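Local coordinates for protein acetyl-CoA acetyltransferase (Bacillus anthracis, PDB 3SS6) that probably catalyses the reversible, thiolase-type joining of two acetyl-CoA molecules into acetoacetyl-CoA, as acetyl-CoA acetyltransferases do, at residues A[60-63]-A[64-67]; A[102-106]-A[107-111]; A[128-132]-A[133-137]; A[163-166]-A[167-170]. All coordinates share one frame; numbering follows the deposited sequence. Where two conformers were deposited one is given.

Contact 1. Residues A[60-63]-A[64-67]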
loop_
_atom_site.group_PDB
_atom_site.type_symbol
_atom_site.label_atom_id
_atom_site.label_comp_id
_atom_site.label_asym_id
_atom_site.label_seq_id
_atom_site.Cartn_x
_atom_site.Cartn_y
_atom_site.Cartn_z
ATOM N N ILE A 60 9.516 -15.930 -8.666
ATOM C CA ILE A 60 9.138 -14.667 -8.070
ATOM C C ILE A 60 10.284 -14.179 -7.201
ATOM O O ILE A 60 10.257 -14.270 -5.992
ATOM C CB ILE A 60 7.885 -14.823 -7.181
ATOM C CG1 ILE A 60 6.750 -15.506 -7.946
ATOM C CG2 ILE A 60 7.447 -13.485 -6.645
ATOM C CD1 ILE A 60 5.510 -15.761 -7.122
ATOM N N GLN A 61 11.278 -13.629 -7.881
ATOM C CA GLN A 61 12.469 -13.109 -7.242
ATOM C C GLN A 61 12.140 -11.888 -6.401
ATOM O O GLN A 61 11.176 -11.201 -6.650
ATOM C CB GLN A 61 13.581 -12.897 -8.258
ATOM C CG GLN A 61 14.033 -14.221 -8.839
ATOM C CD GLN A 61 14.938 -14.084 -10.031
ATOM O OE1 GLN A 61 15.781 -13.213 -10.083
ATOM N NE2 GLN A 61 14.764 -14.965 -10.996
ATOM N N ARG A 62 12.953 -11.650 -5.387
ATOM C CA ARG A 62 12.688 -10.557 -4.467
ATOM C C ARG A 62 13.877 -9.616 -4.410
ATOM O O ARG A 62 15.023 -10.059 -4.276
ATOM C CB ARG A 62 12.446 -11.106 -3.068
ATOM C CG ARG A 62 11.175 -11.926 -2.942
ATOM C CD ARG A 62 11.135 -12.683 -1.611
ATOM N NE ARG A 62 11.207 -11.792 -0.449
ATOM C CZ ARG A 62 10.433 -11.899 0.630
ATOM N NH1 ARG A 62 9.526 -12.872 0.717
ATOM N NH2 ARG A 62 10.574 -11.045 1.634
ATOM N N THR A 63 13.601 -8.316 -4.477
ATOM C CA THR A 63 14.690 -7.349 -4.413
ATOM C C THR A 63 15.337 -7.253 -3.032
ATOM O O THR A 63 16.448 -6.714 -2.906
ATOM C CB THR A 63 14.232 -5.952 -4.907
ATOM O OG1 THR A 63 12.938 -5.669 -4.375
ATOM C CG2 THR A 63 14.137 -5.954 -6.422
ATOM N N ASP A 64 14.662 -7.781 -2.009
ATOM C CA ASP A 64 15.236 -7.805 -0.664
ATOM C C ASP A 64 16.155 -9.018 -0.438
ATOM O O ASP A 64 16.808 -9.130 0.609
ATOM C CB ASP A 64 14.167 -7.642 0.441
ATOM C CG ASP A 64 13.245 -8.848 0.590
ATOM O OD1 ASP A 64 13.327 -9.802 -0.208
ATOM O OD2 ASP A 64 12.402 -8.819 1.516
ATOM N N GLU A 65 16.214 -9.878 -1.447
ATOM C CA GLU A 65 17.079 -11.044 -1.463
ATOM C C GLU A 65 17.573 -11.105 -2.908
ATOM O O GLU A 65 17.350 -12.087 -3.605
ATOM C CB GLU A 65 16.318 -12.309 -1.073
ATOM C CG GLU A 65 15.888 -12.322 0.385
ATOM C CD GLU A 65 15.282 -13.641 0.814
ATOM O OE1 GLU A 65 14.897 -14.437 -0.064
ATOM O OE2 GLU A 65 15.189 -13.878 2.036
ATOM N N ALA A 66 18.261 -10.056 -3.341
ATOM C CA ALA A 66 18.759 -9.948 -4.713
ATOM C C ALA A 66 19.745 -11.042 -5.070
ATOM O O ALA A 66 20.693 -11.234 -4.392
ATOM C CB ALA A 66 19.366 -8.618 -4.939
ATOM N N ASN A 67 19.490 -11.689 -6.185
ATOM C CA ASN A 67 20.298 -12.800 -6.637
ATOM C C ASN A 67 20.113 -13.898 -5.597
ATOM O O ASN A 67 20.905 -14.110 -4.763
ATOM C CB ASN A 67 21.762 -12.484 -6.810
ATOM C CG ASN A 67 22.503 -13.621 -7.473
ATOM O OD1 ASN A 67 21.975 -14.660 -7.592
ATOM N ND2 ASN A 67 23.714 -13.376 -7.897
HETATM O O HOH W 1 15.450 -13.197 -4.761
HETATM O O HOH W 2 16.254 -10.790 -6.746
HETATM O O HOH W 3 18.788 -7.362 -1.722
#
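Two salt-bridge contacts join Arg62 to Asp64, only two residues further along the chain. The guanidinium meets the carboxylate side-on: NE of Arg62 gives its hydrogen to OD1 of Asp64 at 2.9 Å, and NH2 of Arg62 gives one to OD2 of Asp64, also at 2.9 Å. Both bonds are nearly straight, and each carboxylate oxygen receives its partner on the syn lone pair. The two planes lie only 14° apart, and this two-point grip fixes the rotation of both groups. The bend of the arginine chain at CG-CD (chi3 59°) swings NE round to face the aspartate, while OD1 of Asp64 also sits 3.3 Å from CB of Arg62. OD2 of Asp64 has a second positive partner, Lys129 of the second subunit, so the ion pair is part of the subunit interface.

A backbone bond closes the turn that carries this pair. The amide N of Glu65 reaches O of Arg62 at 3.1 Å, with Thr63 and Asp64 at the two corners.

Waters bridge parts of the turn. One molecule accepts from N of Arg62 (3.0 Å), and its approach to O of Glu65 is doubtfully short; another lies between O of Thr63 and N of Ala66, which it meets at 3.2 Å. The carboxylate of Glu65 leaves the turn for Thr28 and the amide of Val30, and OG1 of Thr63 bonds Glu148 of the second subunit.

With helical backbone angles at both corners, residues 62 to 65 form a type I beta-turn, on the loop between strand 53-57 and helix 68-75, whose N-cap is Asn67.

Contact 2. Residues A[102-106]-A[107-111]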
loop_
_atom_site.group_PDB
_atom_site.type_symbol
_atom_site.label_atom_id
_atom_site.label_comp_id
_atom_site.label_asym_id
_atom_site.label_seq_id
_atom_site.Cartn_x
_atom_site.Cartn_y
_atom_site.Cartn_z
ATOM N N ALA A 102 24.978 -27.951 -16.083
ATOM C CA ALA A 102 25.575 -28.944 -16.970
ATOM C C ALA A 102 26.426 -28.270 -18.048
ATOM O O ALA A 102 27.527 -28.741 -18.369
ATOM C CB ALA A 102 24.495 -29.820 -17.596
ATOM N N MET A 103 25.936 -27.161 -18.595
ATOM C CA MET A 103 26.705 -26.444 -19.609
ATOM C C MET A 103 28.051 -25.994 -19.064
ATOM O O MET A 103 29.073 -26.171 -19.719
ATOM C CB MET A 103 25.938 -25.232 -20.155
ATOM C CG MET A 103 24.672 -25.608 -20.911
ATOM S SD MET A 103 24.023 -24.264 -21.950
ATOM C CE MET A 103 23.520 -23.061 -20.717
ATOM N N GLN A 104 28.051 -25.397 -17.875
ATOM C CA GLN A 104 29.305 -24.950 -17.276
ATOM C C GLN A 104 30.263 -26.121 -17.087
ATOM O O GLN A 104 31.459 -26.000 -17.330
ATOM C CB GLN A 104 29.066 -24.268 -15.928
ATOM C CG GLN A 104 28.368 -22.923 -16.045
ATOM C CD GLN A 104 28.435 -22.113 -14.760
ATOM O OE1 GLN A 104 28.856 -22.613 -13.714
ATOM N NE2 GLN A 104 28.013 -20.863 -14.835
ATOM N N ILE A 105 29.737 -27.257 -16.647
ATOM C CA ILE A 105 30.591 -28.422 -16.409
ATOM C C ILE A 105 31.096 -29.014 -17.717
ATOM O O ILE A 105 32.275 -29.352 -17.837
ATOM C CB ILE A 105 29.858 -29.476 -15.564
ATOM C CG1 ILE A 105 29.579 -28.895 -14.169
ATOM C CG2 ILE A 105 30.670 -30.791 -15.507
ATOM C CD1 ILE A 105 28.552 -29.687 -13.355
ATOM N N GLN A 106 30.217 -29.131 -18.708
ATOM C CA GLN A 106 30.647 -29.673 -19.994
ATOM C C GLN A 106 31.801 -28.860 -20.578
ATOM O O GLN A 106 32.738 -29.417 -21.167
ATOM C CB GLN A 106 29.488 -29.684 -20.985
ATOM C CG GLN A 106 28.329 -30.608 -20.627
ATOM C CD GLN A 106 27.143 -30.385 -21.563
ATOM O OE1 GLN A 106 26.119 -29.790 -21.181
ATOM N NE2 GLN A 106 27.292 -30.831 -22.808
ATOM N N LEU A 107 31.724 -27.544 -20.421
ATOM C CA LEU A 107 32.720 -26.635 -20.981
ATOM C C LEU A 107 33.982 -26.487 -20.138
ATOM O O LEU A 107 34.975 -25.921 -20.600
ATOM C CB LEU A 107 32.091 -25.257 -21.196
ATOM C CG LEU A 107 31.133 -25.196 -22.385
ATOM C CD1 LEU A 107 30.394 -23.864 -22.374
ATOM C CD2 LEU A 107 31.917 -25.358 -23.684
ATOM N N GLY A 108 33.945 -26.982 -18.903
ATOM C CA GLY A 108 35.050 -26.783 -17.991
ATOM C C GLY A 108 35.076 -25.403 -17.358
ATOM O O GLY A 108 36.081 -25.012 -16.758
ATOM N N VAL A 109 33.980 -24.660 -17.499
ATOM C CA VAL A 109 33.805 -23.385 -16.794
ATOM C C VAL A 109 33.779 -23.627 -15.282
ATOM O O VAL A 109 34.365 -22.861 -14.510
ATOM C CB VAL A 109 32.507 -22.681 -17.227
ATOM C CG1 VAL A 109 32.158 -21.519 -16.285
ATOM C CG2 VAL A 109 32.621 -22.202 -18.671
ATOM N N SER A 110 33.099 -24.701 -14.872
ATOM C CA SER A 110 33.058 -25.131 -13.478
ATOM C C SER A 110 33.361 -26.616 -13.387
ATOM O O SER A 110 33.107 -27.354 -14.337
ATOM C CB SER A 110 31.666 -24.910 -12.886
ATOM O OG SER A 110 31.283 -23.555 -12.920
ATOM N N GLU A 111 33.880 -27.060 -12.243
ATOM C CA GLU A 111 34.075 -28.485 -12.007
ATOM C C GLU A 111 32.954 -29.067 -11.161
ATOM O O GLU A 111 32.574 -30.218 -11.343
ATOM C CB GLU A 111 35.430 -28.754 -11.345
ATOM C CG GLU A 111 36.605 -28.497 -12.273
ATOM C CD GLU A 111 37.924 -28.964 -11.690
ATOM O OE1 GLU A 111 38.098 -28.889 -10.455
ATOM O OE2 GLU A 111 38.783 -29.416 -12.474
HETATM O O HOH W 4 34.217 -29.475 -15.790
#
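Leu107 continues the helix that holds Met103: its N donates to O of Met103 at 3.1 Å, the ordinary helical spacing, and its CB and CG both lie against that same carbonyl oxygen. At Gly108 the backbone turns to positive phi (78°), where a side chain would collide with the preceding carbonyl. Its N bonds O of Ile105 at 3.1 Å, a tightened three-residue step.

Val109 comes next, its N making a weak bond to O of Gln104 (2.9 Å). Together these two bonds back into the last turn form a Schellman motif. CB of Val109 leans on the same Gln104 oxygen, and its CG1, placed anti to the backbone N (chi1 167°), lies 4.0 Å from CG of Gln104.

Ser110 is tied to the helix by both backbone and side chain. Its N also reaches O of Gln104, which thus takes this amide besides the weak one from Val109, and its OG donates to OE1 of Gln104 at 2.7 Å from above the amide plane. The other end of that amide, NE2, is held by Glu53. O of Ser110 meets CA of Ile105 at 3.4 Å in an almost straight CA-H...O contact, and a water donates to this oxygen and to O of Ile105 at 2.8 Å each.

Glu111 then leaves the helix end, its N bonding Asp52. Helix 93-107 lies against strands 7-19, 252-262 and 275-284 through Ala102, Met103, Ile105 and Gln106; Met103 and Leu107 also pack on Leu107 and Met103 of the second subunit, and the turn passes straight into strand 112-120.

Contact 3. Residues A[128-132]-A[133-137]; sequences LKQHR and WGQRL. With SO4 (sulfate ion), chain E.
Arg132 lays its aliphatic chain over the indole of its neighbour Trp133. CG of Arg132 sits 3.8 Å from the centroid of the five-membered ring, only 15° off the normal, a CH-pi contact; CD follows, 3.6 Å from CE2 of Trp133. The two side chains run alongside each other in the same direction; the arginine chain bends at chi3, and the guanidinium plane lies 60° from that of the ring. The backbone turns here, with a weak bond of 2.8 Å from N of Gly134 to O of Gln130.

Two waters bridge the bend: one between O of Lys129 and N of Trp133, the other donating to OE1 of Gln130 and O of Gly134. NE2 of Gln130 makes a weak bond of 3.3 Å to O1 of a sulfate, probably from the crystallisation liquor.

Further out, the second subunit holds the polar ends of both side chains: Asp144 and the carbonyl of Ser124 take the arginine, while the carbonyl of Ser122 takes NE1 of Trp133. His131 pairs with His131 of the third subunit, consistent with the tetramerisation loop of bacterial thiolases. This loop joins the two strands of the hairpin, 126-128 and 140-144, and Leu128 carries that sheet across into the second subunit.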
loop_
_atom_site.group_PDB
_atom_site.type_symbol
_atom_site.label_atom_id
_atom_site.label_comp_id
_atom_site.label_asym_id
_atom_site.label_seq_id
_atom_site.Cartn_x
_atom_site.Cartn_y
_atom_site.Cartn_z
ATOM N N LEU A 128 2.662 -2.365 -5.667
ATOM C CA LEU A 128 1.907 -1.190 -6.103
ATOM C C LEU A 128 2.636 -0.563 -7.289
ATOM O O LEU A 128 3.810 -0.198 -7.185
ATOM C CB LEU A 128 1.770 -0.176 -4.969
ATOM C CG LEU A 128 0.745 -0.513 -3.879
ATOM C CD1 LEU A 128 0.842 0.468 -2.710
ATOM C CD2 LEU A 128 -0.664 -0.496 -4.461
ATOM N N LYS A 129 1.946 -0.446 -8.417
ATOM C CA LYS A 129 2.571 0.038 -9.639
ATOM C C LYS A 129 2.537 1.554 -9.793
ATOM O O LYS A 129 3.313 2.100 -10.580
ATOM C CB LYS A 129 1.915 -0.584 -10.879
ATOM C CG LYS A 129 1.756 -2.091 -10.833
ATOM C CD LYS A 129 3.070 -2.819 -10.696
ATOM C CE LYS A 129 2.826 -4.330 -10.609
ATOM N NZ LYS A 129 1.990 -4.830 -11.740
ATOM N N GLN A 130 1.646 2.235 -9.065
ATOM C CA GLN A 130 1.484 3.678 -9.237
ATOM C C GLN A 130 1.944 4.456 -8.019
ATOM O O GLN A 130 1.729 5.670 -7.932
ATOM C CB GLN A 130 0.020 4.047 -9.526
ATOM C CG GLN A 130 -0.672 3.124 -10.507
ATOM C CD GLN A 130 -0.094 3.222 -11.896
ATOM O OE1 GLN A 130 0.502 4.236 -12.262
ATOM N NE2 GLN A 130 -0.256 2.159 -12.682
ATOM N N HIS A 131 2.556 3.758 -7.067
ATOM C CA HIS A 131 3.001 4.407 -5.845
ATOM C C HIS A 131 4.159 5.375 -6.070
ATOM O O HIS A 131 4.259 6.403 -5.394
ATOM C CB HIS A 131 3.399 3.375 -4.780
ATOM C CG HIS A 131 3.570 3.983 -3.426
ATOM N ND1 HIS A 131 2.503 4.457 -2.693
ATOM C CD2 HIS A 131 4.681 4.256 -2.699
ATOM C CE1 HIS A 131 2.945 4.970 -1.559
ATOM N NE2 HIS A 131 4.264 4.864 -1.538
ATOM N N ARG A 132 5.037 5.061 -7.023
ATOM C CA ARG A 132 6.217 5.900 -7.219
ATOM C C ARG A 132 5.886 7.300 -7.733
ATOM O O ARG A 132 6.370 8.289 -7.186
ATOM C CB ARG A 132 7.236 5.230 -8.164
ATOM C CG ARG A 132 8.560 5.985 -8.206
ATOM C CD ARG A 132 9.625 5.251 -9.037
ATOM N NE ARG A 132 9.828 3.856 -8.614
ATOM C CZ ARG A 132 10.603 3.470 -7.604
ATOM N NH1 ARG A 132 11.249 4.376 -6.867
ATOM N NH2 ARG A 132 10.703 2.171 -7.306
ATOM N N TRP A 133 5.063 7.379 -8.776
ATOM C CA TRP A 133 4.758 8.661 -9.402
ATOM C C TRP A 133 3.326 9.136 -9.148
ATOM O O TRP A 133 2.951 10.248 -9.552
ATOM C CB TRP A 133 5.041 8.598 -10.902
ATOM C CG TRP A 133 6.423 8.087 -11.204
ATOM C CD1 TRP A 133 6.747 6.917 -11.823
ATOM C CD2 TRP A 133 7.662 8.730 -10.880
ATOM N NE1 TRP A 133 8.118 6.793 -11.917
ATOM C CE2 TRP A 133 8.701 7.891 -11.339
ATOM C CE3 TRP A 133 7.995 9.933 -10.256
ATOM C CZ2 TRP A 133 10.045 8.217 -11.187
ATOM C CZ3 TRP A 133 9.333 10.256 -10.109
ATOM C CH2 TRP A 133 10.342 9.399 -10.572
ATOM N N GLY A 134 2.538 8.285 -8.498
ATOM C CA GLY A 134 1.234 8.680 -7.993
ATOM C C GLY A 134 0.050 8.119 -8.752
ATOM O O GLY A 134 0.088 7.984 -9.983
ATOM N N GLN A 135 -1.012 7.814 -8.007
ATOM C CA GLN A 135 -2.262 7.357 -8.613
ATOM C C GLN A 135 -3.151 8.525 -9.026
ATOM O O GLN A 135 -4.008 8.366 -9.902
ATOM C CB GLN A 135 -3.020 6.411 -7.668
ATOM C CG GLN A 135 -4.476 6.109 -8.077
ATOM C CD GLN A 135 -4.597 5.241 -9.325
ATOM O OE1 GLN A 135 -3.747 4.398 -9.597
ATOM N NE2 GLN A 135 -5.663 5.454 -10.090
ATOM N N ARG A 136 -2.921 9.690 -8.402
ATOM C CA ARG A 136 -3.667 10.941 -8.653
ATOM C C ARG A 136 -5.132 10.956 -8.213
ATOM O O ARG A 136 -5.538 11.784 -7.401
ATOM C CB ARG A 136 -3.596 11.402 -10.116
ATOM C CG ARG A 136 -4.343 12.721 -10.306
ATOM C CD ARG A 136 -4.572 13.119 -11.759
ATOM N NE ARG A 136 -5.210 14.434 -11.839
ATOM C CZ ARG A 136 -6.520 14.633 -11.945
ATOM N NH1 ARG A 136 -7.350 13.601 -12.001
ATOM N NH2 ARG A 136 -7.004 15.866 -12.004
ATOM N N LEU A 137 -5.939 10.064 -8.773
ATOM C CA LEU A 137 -7.363 10.079 -8.483
ATOM C C LEU A 137 -7.945 8.717 -8.815
ATOM O O LEU A 137 -7.442 8.031 -9.711
ATOM C CB LEU A 137 -8.067 11.181 -9.297
ATOM C CG LEU A 137 -9.521 11.510 -8.961
ATOM C CD1 LEU A 137 -9.674 12.007 -7.520
ATOM C CD2 LEU A 137 -10.080 12.564 -9.926
HETATM S S SO4 E . -3.398 0.414 -10.935
HETATM O O1 SO4 E . -2.072 -0.172 -11.168
HETATM O O2 SO4 E . -4.416 -0.574 -11.271
HETATM O O3 SO4 E . -3.557 0.803 -9.549
HETATM O O4 SO4 E . -3.563 1.587 -11.786
HETATM O O HOH W 5 4.237 5.167 -10.361
HETATM O O HOH W 6 1.894 6.534 -11.549
#

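Contact 4. Residues A[163-166]-A[167-170]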
loop_
_atom_site.group_PDB
_atom_site.type_symbol
_atom_site.label_atom_id
_atom_site.label_comp_id
_atom_site.label_asym_id
_atom_site.label_seq_id
_atom_site.Cartn_x
_atom_site.Cartn_y
_atom_site.Cartn_z
ATOM N N ALA A 163 -5.218 -24.025 -19.960
ATOM C CA ALA A 163 -5.555 -25.423 -19.754
ATOM C C ALA A 163 -6.894 -25.744 -20.412
ATOM O O ALA A 163 -7.030 -26.776 -21.083
ATOM C CB ALA A 163 -5.577 -25.762 -18.259
ATOM N N GLU A 164 -7.874 -24.854 -20.245
ATOM C CA GLU A 164 -9.180 -25.066 -20.859
ATOM C C GLU A 164 -9.055 -25.059 -22.375
ATOM O O GLU A 164 -9.817 -25.726 -23.066
ATOM C CB GLU A 164 -10.199 -24.013 -20.408
ATOM C CG GLU A 164 -10.766 -24.218 -18.997
ATOM C CD GLU A 164 -11.817 -25.324 -18.921
ATOM O OE1 GLU A 164 -12.140 -25.920 -19.971
ATOM O OE2 GLU A 164 -12.323 -25.589 -17.807
ATOM N N ASN A 165 -8.099 -24.293 -22.896
ATOM C CA ASN A 165 -7.860 -24.305 -24.338
ATOM C C ASN A 165 -7.451 -25.697 -24.793
ATOM O O ASN A 165 -7.860 -26.160 -25.855
ATOM C CB ASN A 165 -6.792 -23.280 -24.741
ATOM C CG ASN A 165 -7.289 -21.844 -24.637
ATOM O OD1 ASN A 165 -8.496 -21.584 -24.687
ATOM N ND2 ASN A 165 -6.351 -20.898 -24.498
ATOM N N LEU A 166 -6.635 -26.360 -23.983
ATOM C CA LEU A 166 -6.187 -27.704 -24.308
ATOM C C LEU A 166 -7.321 -28.718 -24.147
ATOM O O LEU A 166 -7.407 -29.669 -24.911
ATOM C CB LEU A 166 -4.969 -28.087 -23.466
ATOM C CG LEU A 166 -3.643 -27.504 -23.960
ATOM C CD1 LEU A 166 -2.514 -27.827 -22.984
ATOM C CD2 LEU A 166 -3.314 -28.010 -25.365
ATOM N N VAL A 167 -8.189 -28.495 -23.160
ATOM C CA VAL A 167 -9.373 -29.331 -22.969
ATOM C C VAL A 167 -10.185 -29.360 -24.256
ATOM O O VAL A 167 -10.545 -30.424 -24.765
ATOM C CB VAL A 167 -10.266 -28.791 -21.839
ATOM C CG1 VAL A 167 -11.646 -29.448 -21.871
ATOM C CG2 VAL A 167 -9.600 -29.006 -20.487
ATOM N N GLU A 168 -10.491 -28.179 -24.773
ATOM C CA GLU A 168 -11.252 -28.058 -26.004
ATOM C C GLU A 168 -10.526 -28.643 -27.224
ATOM O O GLU A 168 -11.125 -29.324 -28.049
ATOM C CB GLU A 168 -11.605 -26.591 -26.249
ATOM C CG GLU A 168 -12.492 -26.000 -25.153
ATOM C CD GLU A 168 -12.378 -24.484 -25.031
ATOM O OE1 GLU A 168 -11.668 -23.862 -25.856
ATOM O OE2 GLU A 168 -12.997 -23.914 -24.103
ATOM N N GLN A 169 -9.231 -28.368 -27.321
ATOM C CA GLN A 169 -8.440 -28.847 -28.453
ATOM C C GLN A 169 -8.329 -30.374 -28.495
ATOM O O GLN A 169 -8.504 -30.994 -29.551
ATOM C CB GLN A 169 -7.050 -28.203 -28.434
ATOM C CG GLN A 169 -6.184 -28.535 -29.639
ATOM C CD GLN A 169 -4.936 -27.665 -29.714
ATOM O OE1 GLN A 169 -4.962 -26.484 -29.354
ATOM N NE2 GLN A 169 -3.835 -28.248 -30.178
ATOM N N TYR A 170 -8.045 -30.977 -27.345
ATOM C CA TYR A 170 -7.825 -32.419 -27.269
ATOM C C TYR A 170 -9.066 -33.219 -26.842
ATOM O O TYR A 170 -8.987 -34.434 -26.647
ATOM C CB TYR A 170 -6.631 -32.719 -26.351
ATOM C CG TYR A 170 -5.294 -32.458 -27.011
ATOM C CD1 TYR A 170 -4.600 -33.488 -27.630
ATOM C CD2 TYR A 170 -4.734 -31.184 -27.026
ATOM C CE1 TYR A 170 -3.382 -33.262 -28.246
ATOM C CE2 TYR A 170 -3.509 -30.949 -27.644
ATOM C CZ TYR A 170 -2.845 -31.998 -28.252
ATOM O OH TYR A 170 -1.630 -31.800 -28.875
HETATM O O HOH W 7 -13.815 -25.482 -22.005
HETATM O O HOH W 8 -9.218 -23.985 -28.007
#
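The Tyr170 ring has O of Leu166 at its edge and in its plane, with CD2 of Tyr170 3.7 Å from that oxygen. CD2 of Leu166 comes up obliquely to CE2 of Tyr170, also at 3.7 Å, and the two side chains run alongside one another, pointing the same way. These are i to i+4 neighbours on successive turns of an alpha-helix, 159-170, and the phenol OH is hydrogen-bonded to Glu331. Leu166, Val167 and Tyr170 touch helix 322-332 at Ala323 and Ala327.

The Glu164 chain, bent at chi2 (-77°), stands out from the helix beside Val167, with OE1 of Glu164 3.9 Å from CB of Val167. A water lies 2.7 Å from both OE1 of Glu164 and OE2 of Glu168, the latter also salt-bridged to Arg238, while OE2 of Glu164 takes the backbone amides of Ser242 and Val243. The amide of Asn165 is held at both ends, OD1 by Arg238 and ND2 by the carbonyl of Lys288, tying the helix to two loops.

Four regular backbone bonds run along the helix. N of Tyr170 meets O of Leu166 at 2.8 Å, and N of Val167 approaches O of Ala163 in the carbonyl plane, at 2.9 Å.

From the N terminus the four contacts follow one another in series within the N-terminal thiolase domain; none crosses or encloses another. Contact 1 closes a turn on the way from strand 53-57 to helix 68-75. Contact 2 ends helix 93-107 and hands the chain to strand 112-120. Contact 3 bends the loop joining strands 126-128 and 140-144, and contact 4 belongs wholly to helix 159-170. Contacts 1, 2 and 3 all touch the second subunit, although the centres of 2 and 3 are about 46 Å apart. Contact 4 instead packs within its own chain, on helix 322-332 of the C-terminal thiolase region, its centre about 35 Å from that of contact 1.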